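Local coordinates for 33 kDa chaperonin (PDB 1VQ0), which probably acts as a redox-regulated molecular chaperone that protects thermally unfolding and oxidatively damaged proteins from irreversible aggregation, at residues 42-45 and 46-50; 131-134 and 135-139; 185-188 and 189-192; 215-219 and 220-224; 252-255 and 256-259. All coordinates share one frame; numbering follows the deposited sequence.

Interaction 1 (42-45 and 46-50); sequences HALS and YLATV
Ser45 O accepts two hydrogen bonds from a single residue, Thr49. The hydroxyl OG1 of Thr49 lies 2.7 Å from Ser45 O, above the carbonyl plane. The backbone N of Thr49 reaches the same oxygen, Ser45 O, at 2.9 Å from the opposite face. With chi1 at -61°, Thr49 OG1 sits beside its own backbone N, and both donors can serve one acceptor. Ser45 is also the N-cap of helix 46-62. Ser45 OG accepts from Ala48 N at 3.1 Å in a fairly straight bond (162°). The same OG is hydrogen-bonded to Val104 O, which ties the cap to the loop chain at Val104. Leu44 packs against the first turn. Leu44 CB rests on Thr49 OG1 (3.4 Å), and its CD1 lies alongside Thr49 CA and Ala48 O. Just before it, Ala43 has positive phi and is the C-prime residue of a Schellman motif that ends helix 32-42. One helix therefore stops and the next is capped within three residues. The buried Thr49 hydroxyl has a partner in the first turn, and Ser45 OG gives one to Ala48 N, where N-H groups lack the i-4 carbonyl of a continuing helix.

Interaction 2 (131-134 and 135-139); sequences LGLK and TPFVS
Leu131 lays its CD1 methyl against one edge of the Phe137 ring, close to the ring plane and 3.6 Å from Phe137 CD2. The two side chains cross at about a right angle. Leu133 adds a second methyl further round the ring. Leu133 CD1 is 3.7 Å from Phe137 CZ and approaches obliquely. Phe137 CE2 lies between these contacts and touches both methyls. The ring gets there because Phe137 CG stands beside its own backbone N (chi1 -59°), which turns the aromatic group back toward the loop. Gly132, between the leucines, has positive phi, and both leucines reach the same ring. No direct hydrogen bond joins 131-134 to 135-139. A water does this work instead. The water O accepts from Leu131 N and Leu133 N, each at 2.9 Å, and gives a weak bond to Thr135 O at 3.3 Å. The water and the phenyl ring both link the loop to the strand start. It is the loop of the beta hairpin formed by strands 123-130 and 137-142, and it lies at the dimer interface. Tyr154 of the second subunit packs on Leu133 and Phe137, and Lys134 NZ is hydrogen-bonded to Gln122 OE1 of that subunit. Val138 and Ser139 pair with an antiparallel strand of the second subunit, so the sheet continues across the interface. The chemistry is divided: carbon contacts hold the side chains of the loop together, while a bridging water satisfies two of its backbone N-H groups.

Interaction 3 (185-188 and 189-192); sequences VQII and DRTL
Ile187 leaves the end of strand 176-187 and divides at CB. Ile187 CG2 meets the backbone of the following turn, 3.7 Å from Asp189 O and 4.0 Å from Arg190 N. The other branch runs through CG1 to the tip, where Ile187 CD1 touches Leu192 CD2 at 4.2 Å. CG1 stands beside the backbone N of Ile187 (chi1 -65°), and this sends the two branches to different parts of the turn. The turn itself is type I, from Asp189 to Leu192, closed by Leu192 N bonding to Asp189 O. Asp189 adds an Asx turn. Asp189 OD1 accepts from Thr191 N at 3.2 Å, and from Thr191 OG1 at 2.8 Å. Both donors approach from the same face of the carboxylate, well out of its plane. A water O accepts from Arg190 N at 3.0 Å, and its bonds to Arg190 NE and Ile188 O are weak. The turn links strand 176-187 to helix 194-205. Ile187 and Leu192 both rest on Val197 of that helix, Leu192 also touches Val24 of strand 24-30, and the backbones of Ile188 and Asp189 bond to Lys23 just before that strand.

Interaction 4 (215-219 and 220-224); sequences QEAEP and LDVLE
Pro219, Val222 and Glu218 carry most of this contact, at the start of helix 219-227. Glu218 is the N-cap. Glu218 O accepts from Val222 N at 2.9 Å in an almost straight bond (175°), with a weak second bond from Asp221 N. Pro219 follows as the first helical residue, where its lack of an N-H costs no helical hydrogen bond. Pro219 O takes Leu223 N at 3.1 Å, and Leu223 CG lies against that oxygen at 3.3 Å. Val222 CG2 turns back over the cap, 3.4 Å from Glu218 O and 3.6 Å from Ala217 CB. The Ala217-Val222 pair joins the residue before the N-cap to the fourth residue of the helix, which is a hydrophobic staple. Pro219, Val222 and Leu223 all pack on Ile28 of strand 24-30. On the solvent side, Glu218 and Asp221 lie side by side and point the same way. Their carboxylate planes are turned 79° against each other, and Glu218 OE2 stays 5.8 Å from Asp221 OD2. A water joins the Glu218 backbone to the Asp221 carboxylate, its O accepting from Glu218 N at 2.7 Å and donating to Asp221 OD2.

Interaction 5 (252-255 and 256-259); sequences NALL and VLDK
The carbonyl groups of Asn252 and Leu254 are the flat groups that meet Val256 and Leu257, and they are used differently. Val256 N lies 3.3 Å from Asn252 O, tilted 23° from the carbonyl plane, in the last i to i+4 bond of this helical turn. The CG1 methyl of Val256 sits near the same oxygen, 3.4 Å from Asn252 O. The Leu254 carbonyl is met over its face. Leu257 N lies 3.2 Å from Leu254 O but 66° out of the carbonyl plane, so this bond of i to i+3 spacing is strongly bent at the acceptor. Leu257 CB covers the same oxygen, Leu254 O, at 3.4 Å. Leu257 CG, placed beside the backbone N (chi1 -59°), touches both Leu254 O (3.6 Å) and Ala253 O. Beyond it, Leu257 CD1 meets Leu254 CD2 at 3.7 Å. That methyl pair is the apolar part of the contact, and Met265 of helix 259-268 packs on both leucines. Leu255 turns instead to Leu292 and Phe295 of helix 286-298. From that helix Lys296 NZ bonds to both Leu255 O and Leu257 O, a positive group at a helix C-terminal end, where a positive charge would probably be favoured by the helix dipole. Asp258 then takes the N-cap position of helix 259-268, although its side chain makes no capping bond. The whole is a short connection between helices 247-255 and 259-268, in the C-terminal zinc-binding region characteristic of Hsp33, with the side chain of Ala253 about 11 Å from the zinc ion.

Overall arrangement
The five contacts follow one another along the chain. None nests in or crosses another. Interaction 1 closes the link between helices 32-42 and 46-62. Interaction 2 closes the loop between strands 123-130 and 137-142, beside the second subunit. Interaction 3 turns the chain from strand 176-187 into helix 194-205, and belongs to the same large sheet as interaction 2. Interaction 4 starts helix 219-227. Its nearest atoms are about 6 Å from those of interaction 3, without touching, and both pack on strand 24-30. Interaction 5 joins helices 247-255 and 259-268 in the zinc-binding part, its centre about 51 Å from that of interaction 4.

Interaction 1 (42-45 and 46-50)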
loop_
_atom_site.group_PDB
_atom_site.type_symbol
_atom_site.label_atom_id
_atom_site.label_comp_id
_atom_site.label_asym_id
_atom_site.label_seq_id
_atom_site.Cartn_x
_atom_site.Cartn_y
_atom_site.Cartn_z
ATOM N N HIS A 42 10.600 23.481 12.553
ATOM C CA HIS A 42 11.634 22.617 11.978
ATOM C C HIS A 42 12.861 23.331 11.460
ATOM O O HIS A 42 13.754 22.670 10.989
ATOM C CB HIS A 42 11.035 21.847 10.806
ATOM C CG HIS A 42 10.017 20.830 11.205
ATOM N ND1 HIS A 42 10.309 19.764 12.037
ATOM C CD2 HIS A 42 8.717 20.685 10.835
ATOM C CE1 HIS A 42 9.229 19.005 12.150
ATOM N NE2 HIS A 42 8.248 19.541 11.436
ATOM N N ALA A 43 12.882 24.658 11.513
ATOM C CA ALA A 43 13.990 25.448 10.994
ATOM C C ALA A 43 14.330 25.007 9.566
ATOM O O ALA A 43 15.498 24.726 9.234
ATOM C CB ALA A 43 15.226 25.362 11.937
ATOM N N LEU A 44 13.286 24.953 8.735
ATOM C CA LEU A 44 13.397 24.509 7.345
ATOM C C LEU A 44 14.199 25.480 6.498
ATOM O O LEU A 44 14.077 26.672 6.622
ATOM C CB LEU A 44 12.001 24.331 6.705
ATOM C CG LEU A 44 11.028 23.331 7.355
ATOM C CD1 LEU A 44 9.787 23.299 6.596
ATOM C CD2 LEU A 44 11.607 21.907 7.464
ATOM N N SER A 45 14.995 24.939 5.594
ATOM C CA SER A 45 15.614 25.704 4.530
ATOM C C SER A 45 14.524 26.196 3.594
ATOM O O SER A 45 13.363 25.746 3.665
ATOM C CB SER A 45 16.563 24.781 3.769
ATOM O OG SER A 45 15.830 23.775 3.030
ATOM N N TYR A 46 14.876 27.088 2.684
ATOM C CA TYR A 46 13.916 27.540 1.671
ATOM C C TYR A 46 13.359 26.359 0.852
ATOM O O TYR A 46 12.178 26.191 0.684
ATOM C CB TYR A 46 14.531 28.595 0.749
ATOM C CG TYR A 46 14.906 29.884 1.441
ATOM C CD1 TYR A 46 13.952 30.616 2.128
ATOM C CD2 TYR A 46 16.224 30.363 1.425
ATOM C CE1 TYR A 46 14.262 31.785 2.769
ATOM C CE2 TYR A 46 16.560 31.552 2.048
ATOM C CZ TYR A 46 15.572 32.258 2.734
ATOM O OH TYR A 46 15.843 33.444 3.398
ATOM N N LEU A 47 14.240 25.510 0.374
ATOM C CA LEU A 47 13.780 24.427 -0.441
ATOM C C LEU A 47 12.850 23.445 0.335
ATOM O O LEU A 47 11.860 22.999 -0.178
ATOM C CB LEU A 47 15.002 23.710 -1.037
ATOM C CG LEU A 47 14.732 22.414 -1.769
ATOM C CD1 LEU A 47 13.788 22.662 -2.976
ATOM C CD2 LEU A 47 16.053 21.771 -2.173
ATOM N N ALA A 48 13.231 23.109 1.573
ATOM C CA ALA A 48 12.482 22.185 2.409
ATOM C C ALA A 48 11.155 22.802 2.823
ATOM O O ALA A 48 10.175 22.094 2.968
ATOM C CB ALA A 48 13.274 21.831 3.636
ATOM N N THR A 49 11.127 24.114 2.933
ATOM C CA THR A 49 9.856 24.857 3.134
ATOM C C THR A 49 8.890 24.595 1.964
ATOM O O THR A 49 7.714 24.312 2.149
ATOM C CB THR A 49 10.137 26.367 3.275
ATOM O OG1 THR A 49 10.968 26.629 4.417
ATOM C CG2 THR A 49 8.842 27.138 3.557
ATOM N N VAL A 50 9.403 24.650 0.734
ATOM C CA VAL A 50 8.525 24.534 -0.421
ATOM C C VAL A 50 8.058 23.067 -0.562
ATOM O O VAL A 50 6.905 22.797 -0.847
ATOM C CB VAL A 50 9.244 25.076 -1.694
ATOM C CG1 VAL A 50 8.457 24.738 -2.989
ATOM C CG2 VAL A 50 9.430 26.575 -1.591
#

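Interaction 2 (131-134 and 135-139)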
loop_
_atom_site.group_PDB
_atom_site.type_symbol
_atom_site.label_atom_id
_atom_site.label_comp_id
_atom_site.label_asym_id
_atom_site.label_seq_id
_atom_site.Cartn_x
_atom_site.Cartn_y
_atom_site.Cartn_z
ATOM N N LEU A 131 -8.440 5.023 9.987
ATOM C CA LEU A 131 -9.879 5.233 10.158
ATOM C C LEU A 131 -10.414 4.450 11.352
ATOM O O LEU A 131 -11.545 4.010 11.325
ATOM C CB LEU A 131 -10.620 4.730 8.894
ATOM C CG LEU A 131 -10.326 5.500 7.599
ATOM C CD1 LEU A 131 -10.576 4.641 6.392
ATOM C CD2 LEU A 131 -11.223 6.657 7.574
ATOM N N GLY A 132 -9.600 4.225 12.373
ATOM C CA GLY A 132 -10.078 3.468 13.545
ATOM C C GLY A 132 -10.268 1.959 13.391
ATOM O O GLY A 132 -11.004 1.333 14.192
ATOM N N LEU A 133 -9.626 1.355 12.383
ATOM C CA LEU A 133 -9.563 -0.113 12.298
ATOM C C LEU A 133 -8.236 -0.533 12.896
ATOM O O LEU A 133 -7.451 0.329 13.227
ATOM C CB LEU A 133 -9.751 -0.587 10.851
ATOM C CG LEU A 133 -11.099 -0.268 10.161
ATOM C CD1 LEU A 133 -11.183 -0.951 8.825
ATOM C CD2 LEU A 133 -12.342 -0.719 10.988
ATOM N N LYS A 134 -7.977 -1.833 13.043
ATOM C CA LYS A 134 -6.770 -2.324 13.776
ATOM C C LYS A 134 -5.470 -1.838 13.177
ATOM O O LYS A 134 -4.526 -1.591 13.871
ATOM C CB LYS A 134 -6.730 -3.875 13.872
ATOM C CG LYS A 134 -7.542 -4.455 15.019
ATOM C CD LYS A 134 -7.619 -5.986 14.946
ATOM C CE LYS A 134 -8.789 -6.523 15.762
ATOM N NZ LYS A 134 -8.924 -8.018 15.708
ATOM N N THR A 135 -5.418 -1.742 11.856
ATOM C CA THR A 135 -4.300 -1.137 11.133
ATOM C C THR A 135 -4.924 -0.342 10.026
ATOM O O THR A 135 -6.084 -0.573 9.711
ATOM C CB THR A 135 -3.362 -2.218 10.549
ATOM O OG1 THR A 135 -4.126 -3.191 9.842
ATOM C CG2 THR A 135 -2.632 -3.045 11.685
ATOM N N PRO A 136 -4.184 0.614 9.462
ATOM C CA PRO A 136 -4.698 1.538 8.451
ATOM C C PRO A 136 -4.704 0.952 7.038
ATOM O O PRO A 136 -4.090 -0.088 6.795
ATOM C CB PRO A 136 -3.670 2.696 8.520
ATOM C CG PRO A 136 -2.427 2.050 8.875
ATOM C CD PRO A 136 -2.773 0.905 9.763
ATOM N N PHE A 137 -5.468 1.586 6.152
ATOM C CA PHE A 137 -5.351 1.376 4.721
ATOM C C PHE A 137 -4.115 2.084 4.225
ATOM O O PHE A 137 -3.797 3.212 4.653
ATOM C CB PHE A 137 -6.599 1.872 3.976
ATOM C CG PHE A 137 -7.845 1.202 4.426
ATOM C CD1 PHE A 137 -8.161 -0.055 3.993
ATOM C CD2 PHE A 137 -8.681 1.807 5.352
ATOM C CE1 PHE A 137 -9.312 -0.715 4.439
ATOM C CE2 PHE A 137 -9.847 1.143 5.809
ATOM C CZ PHE A 137 -10.143 -0.119 5.350
ATOM N N VAL A 138 -3.361 1.397 3.396
ATOM C CA VAL A 138 -2.166 2.009 2.787
ATOM C C VAL A 138 -2.153 1.709 1.285
ATOM O O VAL A 138 -2.368 0.571 0.855
ATOM C CB VAL A 138 -0.811 1.489 3.321
ATOM C CG1 VAL A 138 0.346 2.336 2.756
ATOM C CG2 VAL A 138 -0.753 1.382 4.829
ATOM N N SER A 139 -1.856 2.733 0.498
ATOM C CA SER A 139 -1.807 2.593 -0.923
ATOM C C SER A 139 -0.567 3.294 -1.414
ATOM O O SER A 139 -0.319 4.405 -1.034
ATOM C CB SER A 139 -3.146 3.082 -1.521
ATOM O OG SER A 139 -3.078 3.157 -2.943
HETATM O O HOH W 1 -7.919 2.169 10.128
#

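Interaction 3 (185-188 and 189-192)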
loop_
_atom_site.group_PDB
_atom_site.type_symbol
_atom_site.label_atom_id
_atom_site.label_comp_id
_atom_site.label_asym_id
_atom_site.label_seq_id
_atom_site.Cartn_x
_atom_site.Cartn_y
_atom_site.Cartn_z
ATOM N N VAL A 185 -9.688 19.802 -7.467
ATOM C CA VAL A 185 -10.981 19.513 -8.123
ATOM C C VAL A 185 -10.994 18.012 -8.479
ATOM O O VAL A 185 -10.032 17.518 -9.075
ATOM C CB VAL A 185 -11.239 20.425 -9.374
ATOM C CG1 VAL A 185 -12.618 20.204 -9.978
ATOM C CG2 VAL A 185 -11.138 21.904 -9.007
ATOM N N GLN A 186 -12.079 17.323 -8.077
ATOM C CA GLN A 186 -12.221 15.865 -8.146
ATOM C C GLN A 186 -13.574 15.432 -8.628
ATOM O O GLN A 186 -14.625 15.948 -8.200
ATOM C CB GLN A 186 -11.947 15.250 -6.770
ATOM C CG GLN A 186 -10.548 15.603 -6.232
ATOM C CD GLN A 186 -10.052 14.795 -4.997
ATOM O OE1 GLN A 186 -10.546 14.970 -3.893
ATOM N NE2 GLN A 186 -9.009 13.964 -5.201
ATOM N N ILE A 187 -13.552 14.479 -9.545
ATOM C CA ILE A 187 -14.775 13.941 -10.107
ATOM C C ILE A 187 -15.171 12.718 -9.317
ATOM O O ILE A 187 -14.555 11.663 -9.429
ATOM C CB ILE A 187 -14.629 13.638 -11.596
ATOM C CG1 ILE A 187 -14.408 14.960 -12.347
ATOM C CG2 ILE A 187 -15.872 12.989 -12.079
ATOM C CD1 ILE A 187 -14.017 14.840 -13.862
ATOM N N ILE A 188 -16.186 12.879 -8.481
ATOM C CA ILE A 188 -16.593 11.784 -7.613
ATOM C C ILE A 188 -17.716 10.965 -8.250
ATOM O O ILE A 188 -18.064 9.920 -7.734
ATOM C CB ILE A 188 -16.970 12.273 -6.186
ATOM C CG1 ILE A 188 -17.989 13.425 -6.271
ATOM C CG2 ILE A 188 -15.673 12.636 -5.415
ATOM C CD1 ILE A 188 -18.742 13.723 -4.945
ATOM N N ASP A 189 -18.244 11.436 -9.375
ATOM C CA ASP A 189 -19.262 10.689 -10.132
ATOM C C ASP A 189 -18.953 10.813 -11.629
ATOM O O ASP A 189 -19.364 11.767 -12.337
ATOM C CB ASP A 189 -20.647 11.233 -9.800
ATOM C CG ASP A 189 -21.767 10.491 -10.494
ATOM O OD1 ASP A 189 -21.583 9.666 -11.429
ATOM O OD2 ASP A 189 -22.916 10.681 -10.110
ATOM N N ARG A 190 -18.239 9.806 -12.106
ATOM C CA ARG A 190 -17.774 9.764 -13.479
ATOM C C ARG A 190 -18.831 9.689 -14.576
ATOM O O ARG A 190 -18.468 9.663 -15.748
ATOM C CB ARG A 190 -16.822 8.595 -13.608
ATOM C CG ARG A 190 -15.384 8.886 -13.120
ATOM C CD ARG A 190 -14.502 7.640 -13.021
ATOM N NE ARG A 190 -15.096 6.620 -12.144
ATOM C CZ ARG A 190 -14.561 5.431 -11.851
ATOM N NH1 ARG A 190 -13.373 5.070 -12.332
ATOM N NH2 ARG A 190 -15.232 4.588 -11.072
ATOM N N THR A 191 -20.122 9.653 -14.233
ATOM C CA THR A 191 -21.171 9.896 -15.233
ATOM C C THR A 191 -21.313 11.382 -15.632
ATOM O O THR A 191 -22.111 11.716 -16.507
ATOM C CB THR A 191 -22.574 9.300 -14.821
ATOM O OG1 THR A 191 -23.177 10.029 -13.728
ATOM C CG2 THR A 191 -22.429 7.857 -14.350
ATOM N N LEU A 192 -20.538 12.260 -15.011
ATOM C CA LEU A 192 -20.516 13.681 -15.352
ATOM C C LEU A 192 -20.257 13.944 -16.844
ATOM O O LEU A 192 -19.246 13.513 -17.398
ATOM C CB LEU A 192 -19.422 14.384 -14.527
ATOM C CG LEU A 192 -19.224 15.876 -14.855
ATOM C CD1 LEU A 192 -20.322 16.686 -14.253
ATOM C CD2 LEU A 192 -17.868 16.436 -14.387
HETATM O O HOH W 2 -17.523 7.626 -10.132
#

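Interaction 4 (215-219 and 220-224)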
loop_
_atom_site.group_PDB
_atom_site.type_symbol
_atom_site.label_atom_id
_atom_site.label_comp_id
_atom_site.label_asym_id
_atom_site.label_seq_id
_atom_site.Cartn_x
_atom_site.Cartn_y
_atom_site.Cartn_z
ATOM N N GLN A 215 -1.924 35.905 -5.675
ATOM C CA GLN A 215 -1.695 37.373 -5.580
ATOM C C GLN A 215 -2.729 38.228 -6.351
ATOM O O GLN A 215 -2.800 39.435 -6.175
ATOM C CB GLN A 215 -0.270 37.725 -6.040
ATOM C CG GLN A 215 0.767 37.240 -5.043
ATOM C CD GLN A 215 2.203 37.546 -5.446
ATOM O OE1 GLN A 215 2.702 38.608 -5.112
ATOM N NE2 GLN A 215 2.871 36.611 -6.156
ATOM N N GLU A 216 -3.516 37.588 -7.211
ATOM C CA GLU A 216 -4.401 38.287 -8.158
ATOM C C GLU A 216 -5.868 37.983 -7.948
ATOM O O GLU A 216 -6.698 38.729 -8.452
ATOM C CB GLU A 216 -4.103 37.849 -9.601
ATOM C CG GLU A 216 -2.809 38.387 -10.196
ATOM C CD GLU A 216 -2.437 37.676 -11.489
ATOM O OE1 GLU A 216 -3.254 36.809 -11.956
ATOM O OE2 GLU A 216 -1.329 37.986 -12.015
ATOM N N ALA A 217 -6.197 36.854 -7.307
ATOM C CA ALA A 217 -7.599 36.431 -7.212
ATOM C C ALA A 217 -7.975 35.880 -5.842
ATOM O O ALA A 217 -7.215 35.115 -5.249
ATOM C CB ALA A 217 -7.898 35.408 -8.282
ATOM N N GLU A 218 -9.148 36.271 -5.359
ATOM C CA GLU A 218 -9.717 35.701 -4.159
ATOM C C GLU A 218 -10.061 34.235 -4.431
ATOM O O GLU A 218 -10.264 33.868 -5.581
ATOM C CB GLU A 218 -10.979 36.464 -3.749
ATOM C CG GLU A 218 -10.761 37.893 -3.225
ATOM C CD GLU A 218 -9.507 38.002 -2.365
ATOM O OE1 GLU A 218 -9.513 37.496 -1.232
ATOM O OE2 GLU A 218 -8.494 38.559 -2.840
ATOM N N PRO A 219 -10.085 33.387 -3.404
ATOM C CA PRO A 219 -10.415 31.971 -3.581
ATOM C C PRO A 219 -11.722 31.698 -4.340
ATOM O O PRO A 219 -11.775 30.813 -5.175
ATOM C CB PRO A 219 -10.506 31.477 -2.132
ATOM C CG PRO A 219 -9.475 32.284 -1.446
ATOM C CD PRO A 219 -9.739 33.662 -1.997
ATOM N N LEU A 220 -12.758 32.479 -4.083
ATOM C CA LEU A 220 -14.047 32.213 -4.730
ATOM C C LEU A 220 -14.065 32.587 -6.208
ATOM O O LEU A 220 -14.829 32.016 -6.990
ATOM C CB LEU A 220 -15.193 32.943 -4.006
ATOM C CG LEU A 220 -15.653 32.340 -2.668
ATOM C CD1 LEU A 220 -16.702 33.223 -2.043
ATOM C CD2 LEU A 220 -16.206 30.959 -2.838
ATOM N N ASP A 221 -13.276 33.604 -6.556
ATOM C CA ASP A 221 -13.132 34.058 -7.929
ATOM C C ASP A 221 -12.268 33.034 -8.669
ATOM O O ASP A 221 -12.588 32.642 -9.784
ATOM C CB ASP A 221 -12.501 35.442 -7.958
ATOM C CG ASP A 221 -13.331 36.488 -7.198
ATOM O OD1 ASP A 221 -14.571 36.365 -7.155
ATOM O OD2 ASP A 221 -12.833 37.468 -6.608
ATOM N N VAL A 222 -11.208 32.554 -8.032
ATOM C CA VAL A 222 -10.466 31.421 -8.613
ATOM C C VAL A 222 -11.394 30.230 -8.968
ATOM O O VAL A 222 -11.251 29.605 -9.997
ATOM C CB VAL A 222 -9.366 30.896 -7.664
ATOM C CG1 VAL A 222 -8.745 29.568 -8.187
ATOM C CG2 VAL A 222 -8.263 31.909 -7.489
ATOM N N LEU A 223 -12.326 29.903 -8.089
ATOM C CA LEU A 223 -13.231 28.781 -8.342
ATOM C C LEU A 223 -14.218 29.108 -9.511
ATOM O O LEU A 223 -14.614 28.208 -10.287
ATOM C CB LEU A 223 -14.015 28.434 -7.066
ATOM C CG LEU A 223 -13.303 27.978 -5.785
ATOM C CD1 LEU A 223 -14.302 27.887 -4.622
ATOM C CD2 LEU A 223 -12.633 26.682 -5.991
ATOM N N GLU A 224 -14.632 30.384 -9.594
ATOM C CA GLU A 224 -15.505 30.835 -10.698
ATOM C C GLU A 224 -14.830 30.607 -12.038
ATOM O O GLU A 224 -15.431 30.082 -12.965
ATOM C CB GLU A 224 -15.903 32.303 -10.569
ATOM C CG GLU A 224 -16.502 32.825 -11.865
ATOM C CD GLU A 224 -17.063 34.215 -11.766
ATOM O OE1 GLU A 224 -16.801 34.895 -10.744
ATOM O OE2 GLU A 224 -17.781 34.579 -12.743
HETATM O O HOH W 3 -10.440 38.267 -6.642
#

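Interaction 5 (252-255 and 256-259)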
loop_
_atom_site.group_PDB
_atom_site.type_symbol
_atom_site.label_atom_id
_atom_site.label_comp_id
_atom_site.label_asym_id
_atom_site.label_seq_id
_atom_site.Cartn_x
_atom_site.Cartn_y
_atom_site.Cartn_z
ATOM N N ASN A 252 7.101 7.702 27.846
ATOM C CA ASN A 252 6.782 6.375 27.302
ATOM C C ASN A 252 7.713 5.971 26.156
ATOM O O ASN A 252 8.118 4.793 26.029
ATOM C CB ASN A 252 5.324 6.327 26.817
ATOM C CG ASN A 252 4.323 6.359 27.973
ATOM O OD1 ASN A 252 4.656 6.008 29.115
ATOM N ND2 ASN A 252 3.098 6.790 27.684
ATOM N N ALA A 253 8.080 6.950 25.329
ATOM C CA ALA A 253 9.018 6.676 24.241
ATOM C C ALA A 253 10.341 6.179 24.831
ATOM O O ALA A 253 10.992 5.315 24.271
ATOM C CB ALA A 253 9.226 7.925 23.347
ATOM N N LEU A 254 10.738 6.719 25.974
ATOM C CA LEU A 254 11.981 6.285 26.588
ATOM C C LEU A 254 11.849 4.951 27.282
ATOM O O LEU A 254 12.823 4.213 27.384
ATOM C CB LEU A 254 12.462 7.319 27.600
ATOM C CG LEU A 254 12.912 8.671 27.049
ATOM C CD1 LEU A 254 13.201 9.600 28.225
ATOM C CD2 LEU A 254 14.127 8.585 26.096
ATOM N N LEU A 255 10.653 4.649 27.779
ATOM C CA LEU A 255 10.392 3.372 28.453
ATOM C C LEU A 255 10.484 2.129 27.538
ATOM O O LEU A 255 10.789 1.023 28.010
ATOM C CB LEU A 255 9.027 3.402 29.153
ATOM C CG LEU A 255 9.018 3.931 30.590
ATOM C CD1 LEU A 255 7.595 3.857 31.175
ATOM C CD2 LEU A 255 10.009 3.180 31.515
ATOM N N VAL A 256 10.240 2.335 26.246
ATOM C CA VAL A 256 10.354 1.295 25.229
ATOM C C VAL A 256 11.806 1.015 24.817
ATOM O O VAL A 256 12.073 0.021 24.132
ATOM C CB VAL A 256 9.534 1.639 23.949
ATOM C CG1 VAL A 256 8.040 1.839 24.287
ATOM C CG2 VAL A 256 10.096 2.844 23.222
ATOM N N LEU A 257 12.733 1.891 25.205
ATOM C CA LEU A 257 14.138 1.703 24.877
ATOM C C LEU A 257 14.763 0.643 25.768
ATOM O O LEU A 257 14.337 0.443 26.906
ATOM C CB LEU A 257 14.922 2.996 25.056
ATOM C CG LEU A 257 14.514 4.224 24.250
ATOM C CD1 LEU A 257 15.372 5.408 24.721
ATOM C CD2 LEU A 257 14.641 4.012 22.730
ATOM N N ASP A 258 15.785 -0.025 25.244
ATOM C CA ASP A 258 16.571 -0.979 26.034
ATOM C C ASP A 258 17.124 -0.335 27.289
ATOM O O ASP A 258 17.445 0.842 27.289
ATOM C CB ASP A 258 17.737 -1.535 25.218
ATOM C CG ASP A 258 17.292 -2.520 24.177
ATOM O OD1 ASP A 258 16.110 -2.450 23.764
ATOM O OD2 ASP A 258 18.062 -3.388 23.715
ATOM N N LYS A 259 17.223 -1.123 28.351
ATOM C CA LYS A 259 17.833 -0.698 29.615
ATOM C C LYS A 259 19.180 0.001 29.364
ATOM O O LYS A 259 19.462 1.041 29.961
ATOM C CB LYS A 259 18.043 -1.912 30.558
ATOM C CG LYS A 259 16.761 -2.672 30.969
#